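Local coordinates for class II aldolase/adducin N-terminal domain-containing protein (Thermoplasma acidophilum, PDB 3M4R), which is of uncharacterized function but binds zinc through its class II aldolase/adducin-type domain and, as a longer natural protein, probably acts as an oxidoreductase, at residues A[137-141]-A[142-146]; A[147-150]-A[151-155]. All coordinates share one frame; numbering follows the deposited sequence.

How the interactions relate
Both contacts are local and follow one another in the chain, their centres about 11 Å apart. Interaction 1 closes helix 134-140 and makes the turn to the next helix. Interaction 2 lies within that next helix, 146-153, and takes in its end. The chemistry differs with the place. In 137-146 a threonine hydroxyl and a water join backbone groups of the turn, with little side-chain packing. In 147-155 main-chain bonds of the helix carry the contact, beside an isoleucine-leucine pair. Each is partly buried. The two meet where the I139 and L144 side chains pack on I152, and where I149 CD1 rests against the carbonyls of I139 and L144.

Interaction 1: residues A[137-141]-A[142-146]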
# COMPACT_ATOMS: atom_id res chain seq x y z
N LEU A 137 -9.21 11.23 -4.97
CA LEU A 137 -9.16 11.54 -6.38
C LEU A 137 -9.82 12.89 -6.65
O LEU A 137 -9.27 13.69 -7.39
CB LEU A 137 -9.83 10.44 -7.22
CG LEU A 137 -9.11 9.09 -7.47
CD1 LEU A 137 -10.00 8.17 -8.35
CD2 LEU A 137 -7.75 9.28 -8.13
N SER A 138 -10.97 13.14 -6.01
CA SER A 138 -11.67 14.42 -6.15
C SER A 138 -10.87 15.61 -5.67
O SER A 138 -10.75 16.59 -6.39
CB SER A 138 -12.97 14.44 -5.35
OG SER A 138 -13.91 13.50 -5.84
N ILE A 139 -10.34 15.53 -4.46
CA ILE A 139 -9.61 16.66 -3.90
C ILE A 139 -8.33 16.93 -4.68
O ILE A 139 -7.96 18.08 -4.88
CB ILE A 139 -9.31 16.53 -2.37
CG1 ILE A 139 -9.20 17.94 -1.77
CG2 ILE A 139 -8.04 15.73 -2.12
CD1 ILE A 139 -9.10 17.98 -0.27
N THR A 140 -7.68 15.88 -5.16
CA THR A 140 -6.43 16.05 -5.89
C THR A 140 -6.68 16.44 -7.34
O THR A 140 -5.77 16.89 -8.01
CB THR A 140 -5.54 14.83 -5.76
OG1 THR A 140 -6.18 13.67 -6.31
CG2 THR A 140 -5.19 14.60 -4.29
N ASN A 141 -7.92 16.28 -7.81
CA ASN A 141 -8.29 16.70 -9.17
C ASN A 141 -8.80 18.14 -9.25
O ASN A 141 -9.14 18.58 -10.32
CB ASN A 141 -9.33 15.75 -9.79
CG ASN A 141 -8.69 14.64 -10.56
OD1 ASN A 141 -8.02 14.88 -11.55
ND2 ASN A 141 -8.85 13.41 -10.08
N THR A 142 -8.86 18.85 -8.12
CA THR A 142 -9.15 20.29 -8.07
C THR A 142 -7.86 21.06 -8.34
O THR A 142 -6.78 20.47 -8.37
CB THR A 142 -9.65 20.77 -6.68
OG1 THR A 142 -8.57 20.73 -5.74
CG2 THR A 142 -10.83 19.94 -6.16
N ASP A 143 -7.95 22.38 -8.47
CA ASP A 143 -6.77 23.20 -8.69
C ASP A 143 -6.12 23.63 -7.38
O ASP A 143 -5.30 24.53 -7.36
CB ASP A 143 -7.13 24.41 -9.56
CG ASP A 143 -7.58 24.01 -10.96
OD1 ASP A 143 -7.09 23.00 -11.47
OD2 ASP A 143 -8.43 24.70 -11.54
N LEU A 144 -6.48 22.98 -6.28
CA LEU A 144 -5.91 23.37 -5.00
C LEU A 144 -4.42 23.10 -5.04
O LEU A 144 -4.01 22.04 -5.46
CB LEU A 144 -6.57 22.61 -3.84
CG LEU A 144 -7.92 23.12 -3.33
CD1 LEU A 144 -8.39 22.16 -2.24
CD2 LEU A 144 -7.86 24.59 -2.82
N PRO A 145 -3.61 24.07 -4.59
CA PRO A 145 -2.17 23.76 -4.47
C PRO A 145 -1.91 22.60 -3.49
O PRO A 145 -2.69 22.36 -2.56
CB PRO A 145 -1.56 25.08 -3.96
CG PRO A 145 -2.67 25.95 -3.57
CD PRO A 145 -3.94 25.46 -4.21
N SER A 146 -0.82 21.87 -3.71
CA SER A 146 -0.55 20.66 -2.95
C SER A 146 -0.40 20.99 -1.46
O SER A 146 -0.85 20.21 -0.60
CB SER A 146 0.68 19.97 -3.51
OG SER A 146 0.35 19.36 -4.76
O HOH W 1 -5.67 19.20 -10.27
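T142 OG1 donates to I139 O, 2.9 Å away, and so takes up a carbonyl in the last turn of helix 134-140. The hydroxyl is tilted 23° from the plane of that carbonyl. T142 N also reaches I139 O, but this bond is weak. The same hydroxyl has a second role. It accepts from L144 N, with OG1 and N 3.1 Å apart, and this closes an ST turn. One oxygen therefore ties the helix end to the start of the loop. A chi1 of 71° sets OG1 between the backbone N and the carbonyl carbon of T142, where it can meet both partners. The methyl CG2 lies beside the backbone N, and it rests 3.4 Å from S138 O. A water adds a link by donating to T140 O and to T142 O. Before the turn, N141 folds back on the helix. Its ND2 donates to L137 O at 2.7 Å, from well above the carbonyl plane.

Packing across the turn is slight. I139 CG1 and L144 CD1 are 4.3 Å apart. Both side chains also touch F214 of helix 197-215 and I152 of helix 146-153, so they belong to a larger apolar cluster. R186 holds the turn through T140 O and L144 O. T140 OG1 is bonded to I136 O and K187 N, next in sequence to the zinc ligand H188.

A valine in place of T142 would probably cost I139 O its hydroxyl partner, leaving the weak bond from T142 N, and leave L144 N without this acceptor, so that the turn could shift. The chemistry is that of a helix end closed by a side-chain hydroxyl, with polar bonds across the turn and one long apolar contact beside them.

Interaction 2: residues A[147-150]-A[151-155]; sequences DQIA and KILGN
I149 and L153 lie side by side on the buried face of helix 146-153, one turn apart and pointing the same way. I149 CG2 meets L153 CD1 at 3.6 Å. I149 CG2 is anti to the backbone N (chi1 to CG1 is -65°), and this swings CG2 along the helix toward L153. L153 CG also comes within 3.3 Å of I149 O. That carbonyl accepts from L153 N at 3.0 Å, with the donor in the carbonyl plane. This face is shared with the rest of the domain. I149 touches L144 and R186, and L153 touches I136 and A211. A150 packs on V156 and V158 of strand 156-159.

I152 stands between the two sides. Its CG1 approaches Q148 O to 3.2 Å, the carbonyl that also accepts from I152 N. Its side chain touches I139, L144 and F214 from neighbouring parts of the fold.

The other side is loose. D147, Q148 and K151 are exposed. K151 CG passes 3.2 Å from D147 O, but the chain then bends at chi3 and its amine runs off from the helix, as does the D147 carboxylate. D147 and K151 are joined through the backbone, K151 N donating to D147 O.

At the C-terminal end, G154 N still donates to A150 O, at 2.9 Å. G154 then leaves helical geometry with a phi of 117°. A side chain there would press on the carbonyl of L153. N155 carries the chain on to strand 156-159. The result is an amphipathic helix: its apolar face fits it against the domain, its polar face, with D147, Q148 and K151, is exposed, and a glycine lets the chain turn off into the sheet.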
# COMPACT_ATOMS: atom_id res chain seq x y z
N ASP A 147 0.21 22.14 -1.16
CA ASP A 147 0.43 22.54 0.21
C ASP A 147 -0.88 22.82 0.93
O ASP A 147 -0.99 22.57 2.13
CB ASP A 147 1.35 23.77 0.31
CG ASP A 147 2.82 23.44 0.03
OD1 ASP A 147 3.15 22.28 -0.30
OD2 ASP A 147 3.68 24.35 0.14
N GLN A 148 -1.88 23.36 0.24
CA GLN A 148 -3.15 23.54 0.90
C GLN A 148 -3.87 22.18 1.03
O GLN A 148 -4.55 21.91 2.03
CB GLN A 148 -4.00 24.60 0.19
CG GLN A 148 -3.41 26.00 0.23
CD GLN A 148 -4.30 26.97 -0.47
OE1 GLN A 148 -5.20 26.59 -1.20
NE2 GLN A 148 -4.08 28.25 -0.24
N ILE A 149 -3.71 21.31 0.06
CA ILE A 149 -4.18 19.93 0.24
C ILE A 149 -3.61 19.25 1.51
O ILE A 149 -4.36 18.65 2.29
CB ILE A 149 -3.97 19.08 -1.01
CG1 ILE A 149 -4.83 19.63 -2.17
CG2 ILE A 149 -4.39 17.64 -0.72
CD1 ILE A 149 -4.61 18.89 -3.50
N ALA A 150 -2.31 19.40 1.74
CA ALA A 150 -1.65 18.87 2.94
C ALA A 150 -2.22 19.50 4.23
O ALA A 150 -2.45 18.78 5.21
CB ALA A 150 -0.14 19.10 2.86
N LYS A 151 -2.50 20.80 4.22
CA LYS A 151 -3.05 21.43 5.42
C LYS A 151 -4.46 20.88 5.70
O LYS A 151 -4.87 20.78 6.86
CB LYS A 151 -3.03 22.99 5.37
CG LYS A 151 -1.62 23.61 5.08
CD LYS A 151 -1.34 25.09 5.59
CE LYS A 151 -2.52 25.85 6.02
NZ LYS A 151 -2.33 27.37 6.39
N ILE A 152 -5.19 20.48 4.65
CA ILE A 152 -6.54 19.96 4.81
C ILE A 152 -6.49 18.55 5.39
O ILE A 152 -7.22 18.21 6.32
CB ILE A 152 -7.29 19.90 3.44
CG1 ILE A 152 -7.57 21.33 2.92
CG2 ILE A 152 -8.62 19.18 3.57
CD1 ILE A 152 -7.88 21.41 1.42
N LEU A 153 -5.56 17.76 4.88
CA LEU A 153 -5.51 16.33 5.12
C LEU A 153 -4.68 15.91 6.33
O LEU A 153 -4.87 14.81 6.85
CB LEU A 153 -5.00 15.65 3.85
CG LEU A 153 -5.88 15.79 2.61
CD1 LEU A 153 -5.33 14.97 1.46
CD2 LEU A 153 -7.37 15.43 2.86
N GLY A 154 -3.75 16.75 6.77
CA GLY A 154 -2.99 16.47 7.98
C GLY A 154 -1.50 16.29 7.77
O GLY A 154 -0.92 16.97 6.93
N ASN A 155 -0.87 15.39 8.54
CA ASN A 155 0.58 15.25 8.45
C ASN A 155 0.90 14.33 7.29
O ASN A 155 1.19 13.14 7.48
CB ASN A 155 1.22 14.73 9.74
CG ASN A 155 2.72 14.87 9.71
OD1 ASN A 155 3.27 15.58 8.85
ND2 ASN A 155 3.40 14.23 10.67